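Local atomic coordinates of acyl-coenzyme A thioesterase PaaI (Escherichia coli, PDB entry 2FS2), a protein that hydrolyses acyl-coenzyme A thioesters in phenylacetate degradation, with a preference for ring-hydroxylated phenylacetyl-CoA esters. Residues 60-63 against 64-67; 68-72 against 73-77. All coordinates share one frame; numbering follows the deposited sequence.

Interaction 1: 60-63 against 64-67; sequences LADT and AFAY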
loop_
_atom_site.group_PDB
_atom_site.type_symbol
_atom_site.label_atom_id
_atom_site.label_comp_id
_atom_site.label_asym_id
_atom_site.label_seq_id
_atom_site.Cartn_x
_atom_site.Cartn_y
_atom_site.Cartn_z
ATOM N N LEU B 60 9.050 9.531 12.184
ATOM C CA LEU B 60 9.013 10.862 11.780
ATOM C C LEU B 60 7.807 11.129 10.878
ATOM O O LEU B 60 7.198 12.194 10.948
ATOM C CB LEU B 60 10.324 11.196 11.031
ATOM C CG LEU B 60 10.454 12.578 10.366
ATOM C CD1 LEU B 60 10.341 13.731 11.423
ATOM C CD2 LEU B 60 11.832 12.690 9.660
ATOM N N ALA B 61 7.526 10.195 9.943
ATOM C CA ALA B 61 6.433 10.410 9.011
ATOM C C ALA B 61 5.083 10.390 9.777
ATOM O O ALA B 61 4.189 11.170 9.495
ATOM C CB ALA B 61 6.458 9.321 7.851
ATOM N N ASP B 62 5.007 9.583 10.790
ATOM C CA ASP B 62 3.796 9.277 11.517
ATOM C C ASP B 62 3.561 10.424 12.434
ATOM O O ASP B 62 2.425 10.734 12.772
ATOM C CB ASP B 62 4.066 8.010 12.352
ATOM C CG ASP B 62 2.822 7.484 13.102
ATOM O OD1 ASP B 62 1.651 7.641 12.605
ATOM O OD2 ASP B 62 2.916 6.846 14.179
ATOM N N THR B 63 4.635 11.099 12.827
ATOM C CA THR B 63 4.457 12.306 13.611
ATOM C C THR B 63 3.902 13.461 12.760
ATOM O O THR B 63 3.007 14.192 13.227
ATOM C CB THR B 63 5.805 12.716 14.232
ATOM O OG1 THR B 63 6.252 11.681 15.109
ATOM C CG2 THR B 63 5.647 13.862 15.143
ATOM N N ALA B 64 4.442 13.731 11.549
ATOM C CA ALA B 64 3.860 14.761 10.736
ATOM C C ALA B 64 2.414 14.380 10.417
ATOM O O ALA B 64 1.536 15.211 10.333
ATOM C CB ALA B 64 4.670 14.949 9.340
ATOM N N PHE B 65 2.202 13.107 10.161
ATOM C CA PHE B 65 0.845 12.646 9.914
ATOM C C PHE B 65 -0.179 12.926 11.138
ATOM O O PHE B 65 -1.297 13.395 10.914
ATOM C CB PHE B 65 0.984 11.152 9.612
ATOM C CG PHE B 65 -0.309 10.451 9.397
ATOM C CD1 PHE B 65 -1.321 11.030 8.686
ATOM C CD2 PHE B 65 -0.455 9.152 9.790
ATOM C CE1 PHE B 65 -2.595 10.345 8.496
ATOM C CE2 PHE B 65 -1.710 8.448 9.530
ATOM C CZ PHE B 65 -2.768 9.102 8.935
ATOM N N ALA B 66 0.189 12.535 12.358
ATOM C CA ALA B 66 -0.625 12.764 13.553
ATOM C C ALA B 66 -0.904 14.265 13.657
ATOM O O ALA B 66 -2.055 14.659 13.904
ATOM C CB ALA B 66 0.088 12.201 14.902
ATOM N N TYR B 67 0.101 15.130 13.388
ATOM C CA TYR B 67 -0.145 16.570 13.533
ATOM C C TYR B 67 -1.127 17.091 12.498
ATOM O O TYR B 67 -2.077 17.794 12.833
ATOM C CB TYR B 67 1.194 17.386 13.599
ATOM C CG TYR B 67 1.799 17.153 14.969
ATOM C CD1 TYR B 67 2.456 15.994 15.272
ATOM C CD2 TYR B 67 1.569 18.047 16.001
ATOM C CE1 TYR B 67 2.947 15.738 16.543
ATOM C CE2 TYR B 67 2.072 17.833 17.296
ATOM C CZ TYR B 67 2.776 16.673 17.565
ATOM O OH TYR B 67 3.231 16.458 18.860
#
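T63 with Y67, and D62 with F65, form a local contact between successive turns of helix 54-70, close to the centre of the chain. The backbone sets the frame: A64 N donates to L60 O, F65 N to A61 O and A66 N to D62 O, all at 2.9 to 3.2 Å, the i to i+4 pattern of an alpha helix. On one side the side chains of T63 and Y67 run alongside each other, pointing the same way, and the methyl CG2 of T63 lies 3.6 Å from CE1 of Y67. That methyl is anti to the backbone N, while OG1 (chi1 -62°) sits beside the N and bonds back to S59 O. Y67 OH is hydrogen-bonded to D17 OD2, and the Y67 ring packs on helix 2-15. This is the buried helix of the hot dog fold, wrapped by a curved antiparallel sheet: L60 and A64 lean on strands 34-40 and 94-101, A61 and F65 on strand 108-116. Round the helix from T63, OD1 of D62 lies at the edge of the F65 ring, near its plane, 3.8 Å from CD2. With CG anti to the backbone N in both residues, the two groups cross obliquely, carboxylate and ring planes 41° apart. D62 also packs on G54 of a second subunit.

Interaction 2: 68-72 against 73-77; sequences ACNSQ and GLAAV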
loop_
_atom_site.group_PDB
_atom_site.type_symbol
_atom_site.label_atom_id
_atom_site.label_comp_id
_atom_site.label_asym_id
_atom_site.label_seq_id
_atom_site.Cartn_x
_atom_site.Cartn_y
_atom_site.Cartn_z
ATOM N N ALA B 68 -0.912 16.735 11.235
ATOM C CA ALA B 68 -1.740 17.208 10.191
ATOM C C ALA B 68 -3.200 16.691 10.408
ATOM O O ALA B 68 -4.137 17.455 10.245
ATOM C CB ALA B 68 -1.184 16.721 8.793
ATOM N N CYS B 69 -3.391 15.423 10.769
ATOM C CA CYS B 69 -4.751 14.944 10.841
ATOM C C CYS B 69 -5.457 15.247 12.179
ATOM O O CYS B 69 -6.662 14.920 12.351
ATOM C CB CYS B 69 -4.851 13.459 10.565
ATOM S SG CYS B 69 -4.344 12.319 11.826
ATOM N N ASN B 70 -4.721 15.844 13.105
ATOM C CA ASN B 70 -5.328 16.243 14.387
ATOM C C ASN B 70 -5.499 17.710 14.461
ATOM O O ASN B 70 -6.082 18.231 15.422
ATOM C CB ASN B 70 -4.542 15.684 15.575
ATOM C CG ASN B 70 -4.930 14.205 15.830
ATOM O OD1 ASN B 70 -5.984 13.928 16.390
ATOM N ND2 ASN B 70 -4.109 13.262 15.348
ATOM N N SER B 71 -5.094 18.379 13.405
ATOM C CA SER B 71 -4.978 19.828 13.389
ATOM C C SER B 71 -6.300 20.529 13.360
ATOM O O SER B 71 -6.297 21.699 13.645
ATOM C CB SER B 71 -4.233 20.297 12.140
ATOM O OG SER B 71 -5.006 20.019 11.009
ATOM N N GLN B 72 -7.377 19.842 12.918
ATOM C CA GLN B 72 -8.704 20.415 12.866
ATOM C C GLN B 72 -9.342 20.343 14.258
ATOM O O GLN B 72 -10.412 20.865 14.459
ATOM C CB GLN B 72 -9.636 19.721 11.816
ATOM C CG GLN B 72 -9.105 19.410 10.351
ATOM C CD GLN B 72 -7.973 18.211 10.264
ATOM O OE1 GLN B 72 -7.395 18.018 9.185
ATOM N NE2 GLN B 72 -7.667 17.484 11.404
ATOM N N GLY B 73 -8.710 19.721 15.236
ATOM C CA GLY B 73 -9.291 19.613 16.559
ATOM C C GLY B 73 -10.046 18.338 16.878
ATOM O O GLY B 73 -10.563 18.233 17.966
ATOM N N LEU B 74 -10.141 17.376 15.944
ATOM C CA LEU B 74 -10.813 16.086 16.154
ATOM C C LEU B 74 -9.822 14.939 16.300
ATOM O O LEU B 74 -9.106 14.655 15.363
ATOM C CB LEU B 74 -11.674 15.759 14.932
ATOM C CG LEU B 74 -12.755 16.843 15.004
ATOM C CD1 LEU B 74 -13.392 17.105 13.638
ATOM C CD2 LEU B 74 -13.774 16.583 16.169
ATOM N N ALA B 75 -9.800 14.290 17.456
ATOM C CA ALA B 75 -8.875 13.223 17.717
ATOM C C ALA B 75 -8.975 12.157 16.529
ATOM O O ALA B 75 -10.097 11.754 16.142
ATOM C CB ALA B 75 -9.226 12.556 19.083
ATOM N N ALA B 76 -7.835 11.721 16.009
ATOM C CA ALA B 76 -7.825 10.804 14.879
ATOM C C ALA B 76 -6.535 10.029 14.970
ATOM O O ALA B 76 -5.538 10.539 15.521
ATOM C CB ALA B 76 -7.925 11.530 13.587
ATOM N N VAL B 77 -6.584 8.783 14.484
ATOM C CA VAL B 77 -5.479 7.818 14.521
ATOM C C VAL B 77 -5.302 7.181 13.096
ATOM O O VAL B 77 -6.194 7.279 12.244
ATOM C CB VAL B 77 -5.754 6.653 15.528
ATOM C CG1 VAL B 77 -6.003 7.203 16.938
ATOM C CG2 VAL B 77 -6.876 5.688 15.063
HETATM O O HOH W 1 -9.060 16.113 13.251
#
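The flat carboxamide of N70 meets A76 with its two polar atoms and not with a face. ND2 donates to A76 O at 3.1 Å in a fairly straight bond (160° at the hydrogen), that oxygen lying only 11° out of the amide plane; OD1 accepts from A76 N at 2.9 Å, a more bent bond (132°). CG stands beside the backbone N, and the amide meets A76, in strand 76-85, through both main-chain polar atoms, much as a peptide group of a neighbouring strand would. ND2 also donates to A66 O, one turn back in helix 54-70. Between these groups the chain reverses through a type I beta turn from N70 to G73, closed by G73 N to N70 O at 3.0 Å. G73, the first residue to leave helical geometry, has positive phi, where a side chain would press against Q72 O. A water lies 2.8 Å from C69 O and 2.6 Å from L74 O, while C69 SG packs against A76 CB at 4.1 Å. The Q72 chain bends about CB-CG, with a weak hydrogen bond from NE2 to C69 O and another between OE1 and Y111 OH. Held at both ends, the buried N70 amide has its orientation fixed, since OD1 meets an N-H and ND2 carbonyl oxygens.

How the interactions relate
Interactions 1 and 2 follow each other along one helix, 54-70, and show how the same element changes its chemistry from middle to end. Residues 60-67 lie near the centre of the chain, where main-chain groups pair within the helix and the side chains mostly offer carbon to the surrounding sheet. Residues 68-77, with a centre about 11 Å from that of interaction 1, are still largely buried but include exposed L74; here the regular helical pairing gives out, and a side-chain amide, a turn and a water take over. Interaction 1 thus stays within a single element, whereas interaction 2 joins that helix to strand 76-85.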